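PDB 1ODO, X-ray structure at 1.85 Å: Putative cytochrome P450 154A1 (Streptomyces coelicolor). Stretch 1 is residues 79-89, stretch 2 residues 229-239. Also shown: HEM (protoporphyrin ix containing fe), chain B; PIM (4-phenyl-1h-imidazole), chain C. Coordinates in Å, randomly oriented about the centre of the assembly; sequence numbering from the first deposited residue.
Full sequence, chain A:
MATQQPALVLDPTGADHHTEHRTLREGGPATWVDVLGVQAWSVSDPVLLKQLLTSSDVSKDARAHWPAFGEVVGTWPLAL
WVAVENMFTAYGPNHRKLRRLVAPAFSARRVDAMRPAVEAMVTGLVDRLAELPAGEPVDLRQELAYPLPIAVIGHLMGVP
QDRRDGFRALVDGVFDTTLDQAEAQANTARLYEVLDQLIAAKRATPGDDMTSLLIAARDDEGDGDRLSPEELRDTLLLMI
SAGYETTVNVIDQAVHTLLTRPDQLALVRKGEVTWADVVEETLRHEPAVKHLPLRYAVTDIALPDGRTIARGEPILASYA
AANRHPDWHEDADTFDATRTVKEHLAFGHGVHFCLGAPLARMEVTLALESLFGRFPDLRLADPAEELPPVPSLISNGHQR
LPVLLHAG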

# COMPACT_ATOMS: atom_id res chain seq x y z
N ALA A 79 -4.01 -15.12 -6.48
CA ALA A 79 -5.01 -15.75 -5.63
C ALA A 79 -4.99 -15.32 -4.16
O ALA A 79 -6.05 -15.15 -3.56
CB ALA A 79 -4.88 -17.27 -5.72
N LEU A 80 -3.81 -15.16 -3.59
CA LEU A 80 -3.70 -14.76 -2.19
C LEU A 80 -4.44 -13.46 -1.86
O LEU A 80 -4.95 -13.29 -0.75
CB LEU A 80 -2.23 -14.62 -1.78
CG LEU A 80 -1.99 -14.32 -0.30
CD1 LEU A 80 -2.48 -15.50 0.55
CD2 LEU A 80 -0.51 -14.07 -0.05
N TRP A 81 -4.51 -12.55 -2.82
CA TRP A 81 -5.20 -11.28 -2.60
C TRP A 81 -6.70 -11.43 -2.38
O TRP A 81 -7.32 -10.56 -1.76
CB TRP A 81 -4.97 -10.33 -3.79
CG TRP A 81 -3.59 -9.75 -3.83
CD1 TRP A 81 -2.45 -10.35 -4.27
CD2 TRP A 81 -3.20 -8.46 -3.35
NE1 TRP A 81 -1.37 -9.52 -4.11
CE2 TRP A 81 -1.81 -8.34 -3.54
CE3 TRP A 81 -3.90 -7.38 -2.78
CZ2 TRP A 81 -1.09 -7.20 -3.18
CZ3 TRP A 81 -3.19 -6.24 -2.43
CH2 TRP A 81 -1.79 -6.16 -2.63
N VAL A 82 -7.27 -12.53 -2.86
CA VAL A 82 -8.70 -12.75 -2.70
C VAL A 82 -9.06 -14.03 -1.95
O VAL A 82 -10.22 -14.26 -1.64
CB VAL A 82 -9.41 -12.80 -4.09
CG1 VAL A 82 -9.10 -11.53 -4.88
CG2 VAL A 82 -8.95 -14.04 -4.86
N ALA A 83 -8.06 -14.85 -1.65
CA ALA A 83 -8.30 -16.10 -0.94
C ALA A 83 -8.14 -16.05 0.58
O ALA A 83 -8.63 -16.94 1.28
CB ALA A 83 -7.40 -17.20 -1.51
N VAL A 84 -7.48 -15.02 1.09
CA VAL A 84 -7.29 -14.90 2.54
C VAL A 84 -8.65 -14.70 3.21
O VAL A 84 -9.62 -14.32 2.56
CB VAL A 84 -6.39 -13.70 2.93
CG1 VAL A 84 -4.94 -13.96 2.52
CG2 VAL A 84 -6.91 -12.42 2.27
N GLU A 85 -8.70 -14.98 4.50
CA GLU A 85 -9.92 -14.83 5.28
C GLU A 85 -9.65 -13.80 6.36
O GLU A 85 -9.28 -14.14 7.48
CB GLU A 85 -10.32 -16.16 5.91
CG GLU A 85 -10.66 -17.25 4.92
CD GLU A 85 -10.98 -18.57 5.59
OE1 GLU A 85 -11.95 -18.61 6.39
OE2 GLU A 85 -10.27 -19.56 5.34
N ASN A 86 -9.81 -12.53 6.01
CA ASN A 86 -9.59 -11.44 6.95
C ASN A 86 -10.48 -10.27 6.55
O ASN A 86 -11.34 -10.42 5.68
CB ASN A 86 -8.11 -11.02 6.98
CG ASN A 86 -7.57 -10.67 5.61
OD1 ASN A 86 -8.30 -10.16 4.76
ND2 ASN A 86 -6.29 -10.94 5.38
N MET A 87 -10.30 -9.12 7.18
CA MET A 87 -11.14 -7.97 6.85
C MET A 87 -11.01 -7.54 5.39
O MET A 87 -11.95 -6.99 4.81
CB MET A 87 -10.80 -6.78 7.76
CG MET A 87 -9.47 -6.11 7.44
SD MET A 87 -9.11 -4.74 8.56
CE MET A 87 -8.26 -5.63 9.89
N PHE A 88 -9.85 -7.79 4.79
CA PHE A 88 -9.57 -7.44 3.40
C PHE A 88 -10.49 -8.15 2.40
O PHE A 88 -10.65 -7.70 1.26
CB PHE A 88 -8.10 -7.75 3.07
CG PHE A 88 -7.60 -7.12 1.80
CD1 PHE A 88 -7.30 -5.76 1.75
CD2 PHE A 88 -7.39 -7.89 0.65
CE1 PHE A 88 -6.80 -5.17 0.59
CE2 PHE A 88 -6.90 -7.31 -0.52
CZ PHE A 88 -6.60 -5.96 -0.55
N THR A 89 -11.08 -9.27 2.81
CA THR A 89 -11.97 -10.03 1.94
C THR A 89 -13.33 -10.27 2.59
O THR A 89 -14.05 -11.19 2.21
CB THR A 89 -11.37 -11.40 1.58
OG1 THR A 89 -11.08 -12.11 2.79
CG2 THR A 89 -10.08 -11.22 0.78
N PRO A 229 -8.60 -20.22 13.08
CA PRO A 229 -7.16 -20.36 12.88
C PRO A 229 -6.74 -19.64 11.60
O PRO A 229 -5.67 -19.03 11.54
CB PRO A 229 -6.97 -21.87 12.77
CG PRO A 229 -8.08 -22.42 13.60
CD PRO A 229 -9.24 -21.55 13.21
N GLU A 230 -7.59 -19.74 10.58
CA GLU A 230 -7.32 -19.11 9.30
C GLU A 230 -7.40 -17.59 9.41
O GLU A 230 -6.56 -16.87 8.88
CB GLU A 230 -8.33 -19.57 8.25
CG GLU A 230 -8.28 -21.06 7.90
CD GLU A 230 -8.73 -21.96 9.04
OE1 GLU A 230 -9.68 -21.59 9.76
OE2 GLU A 230 -8.14 -23.05 9.21
N GLU A 231 -8.41 -17.10 10.11
CA GLU A 231 -8.57 -15.66 10.28
C GLU A 231 -7.41 -15.09 11.06
O GLU A 231 -6.99 -13.96 10.83
CB GLU A 231 -9.90 -15.35 10.97
CG GLU A 231 -11.10 -15.77 10.15
CD GLU A 231 -12.40 -15.58 10.89
OE1 GLU A 231 -12.42 -15.76 12.12
OE2 GLU A 231 -13.41 -15.26 10.23
N LEU A 232 -6.88 -15.87 12.00
CA LEU A 232 -5.75 -15.39 12.79
C LEU A 232 -4.52 -15.22 11.91
O LEU A 232 -3.95 -14.13 11.83
CB LEU A 232 -5.42 -16.37 13.93
CG LEU A 232 -4.07 -16.10 14.62
CD1 LEU A 232 -4.06 -14.71 15.24
CD2 LEU A 232 -3.82 -17.16 15.70
N ARG A 233 -4.10 -16.30 11.25
CA ARG A 233 -2.92 -16.22 10.40
C ARG A 233 -3.10 -15.26 9.23
O ARG A 233 -2.17 -14.54 8.87
CB ARG A 233 -2.49 -17.62 9.92
CG ARG A 233 -3.49 -18.36 9.05
CD ARG A 233 -3.37 -19.88 9.25
NE ARG A 233 -2.05 -20.45 8.95
CZ ARG A 233 -1.74 -21.07 7.82
NH1 ARG A 233 -2.64 -21.21 6.86
NH2 ARG A 233 -0.52 -21.58 7.65
N ASP A 234 -4.30 -15.23 8.64
CA ASP A 234 -4.55 -14.34 7.52
C ASP A 234 -4.59 -12.87 7.93
O ASP A 234 -4.23 -11.99 7.15
CB ASP A 234 -5.84 -14.74 6.80
CG ASP A 234 -5.68 -16.01 5.98
OD1 ASP A 234 -4.56 -16.57 5.97
OD2 ASP A 234 -6.66 -16.44 5.34
N THR A 235 -5.04 -12.60 9.15
CA THR A 235 -5.09 -11.22 9.62
C THR A 235 -3.64 -10.80 9.89
O THR A 235 -3.25 -9.66 9.61
CB THR A 235 -5.92 -11.08 10.90
OG1 THR A 235 -7.29 -11.38 10.60
CG2 THR A 235 -5.83 -9.66 11.45
N LEU A 236 -2.84 -11.72 10.42
CA LEU A 236 -1.44 -11.40 10.70
C LEU A 236 -0.71 -11.18 9.38
O LEU A 236 0.15 -10.31 9.27
CB LEU A 236 -0.77 -12.54 11.48
CG LEU A 236 -1.21 -12.65 12.94
CD1 LEU A 236 -0.50 -13.83 13.59
CD2 LEU A 236 -0.89 -11.36 13.68
N LEU A 237 -1.05 -11.98 8.37
CA LEU A 237 -0.41 -11.86 7.06
C LEU A 237 -0.67 -10.45 6.53
O LEU A 237 0.25 -9.77 6.05
CB LEU A 237 -0.99 -12.90 6.09
CG LEU A 237 -0.38 -12.99 4.69
CD1 LEU A 237 -0.64 -14.37 4.11
CD2 LEU A 237 -0.97 -11.91 3.78
N LEU A 238 -1.92 -10.01 6.63
CA LEU A 238 -2.32 -8.69 6.17
C LEU A 238 -1.58 -7.56 6.89
O LEU A 238 -1.01 -6.67 6.25
CB LEU A 238 -3.83 -8.50 6.38
CG LEU A 238 -4.40 -7.09 6.20
CD1 LEU A 238 -4.19 -6.60 4.77
CD2 LEU A 238 -5.89 -7.10 6.53
N MET A 239 -1.59 -7.61 8.21
CA MET A 239 -0.92 -6.58 9.00
C MET A 239 0.59 -6.53 8.80
O MET A 239 1.17 -5.45 8.69
CB MET A 239 -1.25 -6.75 10.48
CG MET A 239 -2.75 -6.79 10.77
SD MET A 239 -3.64 -5.38 10.07
CE MET A 239 -2.82 -4.06 10.93
CHA HEM B . -6.23 -1.45 3.14
CHB HEM B . -3.26 -1.61 6.92
CHC HEM B . -0.28 1.48 4.72
CHD HEM B . -3.24 1.61 0.94
C1A HEM B . -5.71 -1.77 4.37
C2A HEM B . -6.31 -2.67 5.35
C3A HEM B . -5.48 -2.72 6.40
C4A HEM B . -4.35 -1.85 6.12
CMA HEM B . -5.65 -3.53 7.70
CAA HEM B . -7.65 -3.41 5.16
CBA HEM B . -8.83 -2.50 5.54
CGA HEM B . -10.22 -3.12 5.37
O1A HEM B . -10.36 -3.91 4.38
O2A HEM B . -11.10 -2.82 6.18
C1B HEM B . -2.19 -0.80 6.66
C2B HEM B . -1.07 -0.60 7.56
C3B HEM B . -0.22 0.27 6.94
C4B HEM B . -0.81 0.62 5.67
CMB HEM B . -0.92 -1.28 8.94
CAB HEM B . 1.13 0.83 7.44
CBB HEM B . 1.02 1.72 8.69
C1C HEM B . -0.84 1.79 3.49
C2C HEM B . -0.23 2.71 2.51
C3C HEM B . -1.06 2.74 1.44
C4C HEM B . -2.18 1.87 1.76
CMC HEM B . 1.12 3.44 2.75
CAC HEM B . -0.96 3.50 0.10
CBC HEM B . -0.59 4.99 0.17
C1D HEM B . -4.31 0.79 1.19
C2D HEM B . -5.41 0.54 0.28
C3D HEM B . -6.25 -0.33 0.90
C4D HEM B . -5.68 -0.61 2.19
CMD HEM B . -5.54 1.16 -1.12
CAD HEM B . -7.54 -0.92 0.30
CBD HEM B . -8.74 0.02 0.11
CGD HEM B . -9.83 -0.80 -0.55
O1D HEM B . -10.12 -0.56 -1.73
O2D HEM B . -10.34 -1.71 0.14
NA HEM B . -4.53 -1.28 4.87
NB HEM B . -2.01 -0.04 5.50
NC HEM B . -2.03 1.30 3.01
ND HEM B . -4.49 0.07 2.37
FE HEM B . -3.28 0.02 3.93
N1 PIM C . -0.74 -3.06 2.11
C2 PIM C . -0.98 -1.79 2.61
N3 PIM C . -2.15 -1.74 3.00
C4 PIM C . -2.76 -2.89 2.81
C5 PIM C . -1.90 -3.75 2.25
C6 PIM C . -2.06 -5.18 1.83
C7 PIM C . -0.91 -6.03 1.85
C8 PIM C . -1.06 -7.42 1.45
C9 PIM C . -2.34 -7.88 1.06
C10 PIM C . -3.48 -7.02 1.05
C11 PIM C . -3.30 -5.67 1.45
O HOH W 1 -9.05 -9.21 9.70

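Asp234 serves the loop twice, once with its side chain and once with its backbone. Asp234 OD2 accepts from Glu85 N at 2.6 Å, a short bond to a backbone NH just past the helix that ends at Ala83. From the same residue, Asp234 O accepts from Asn86 ND2 at 2.9 Å, although that carbonyl already receives Leu238 N in the helix; a helical carbonyl can thus still accept a side chain from outside.

In the helix 229-239, Glu230 lies four residues before Asp234, and Leu237 and Leu238 three and four after it, so their CA-to-CB bonds share a face, toward the loop. Glu85 O, without a conventional partner, lies 3.3 Å from Glu231 CA in a nearly straight CA-H...O contact. Thr235 OG1 donates to Glu231 O at 2.6 Å; a water accepts from Met87 N at 2.8 Å and donates to Thr235 OG1 at 2.9 Å, linking the two stretches.

Apolar contacts lie beside this polar centre. Leu80 CD1 meets Leu237 CD1 at 4.2 Å, while Met87 CG packs on Leu238 CD2 at 3.8 Å. Leu238 also reaches the ligands: Leu238 CD1 is 3.6 Å from PIM C11, an atom that lies over one face of the Phe88 ring.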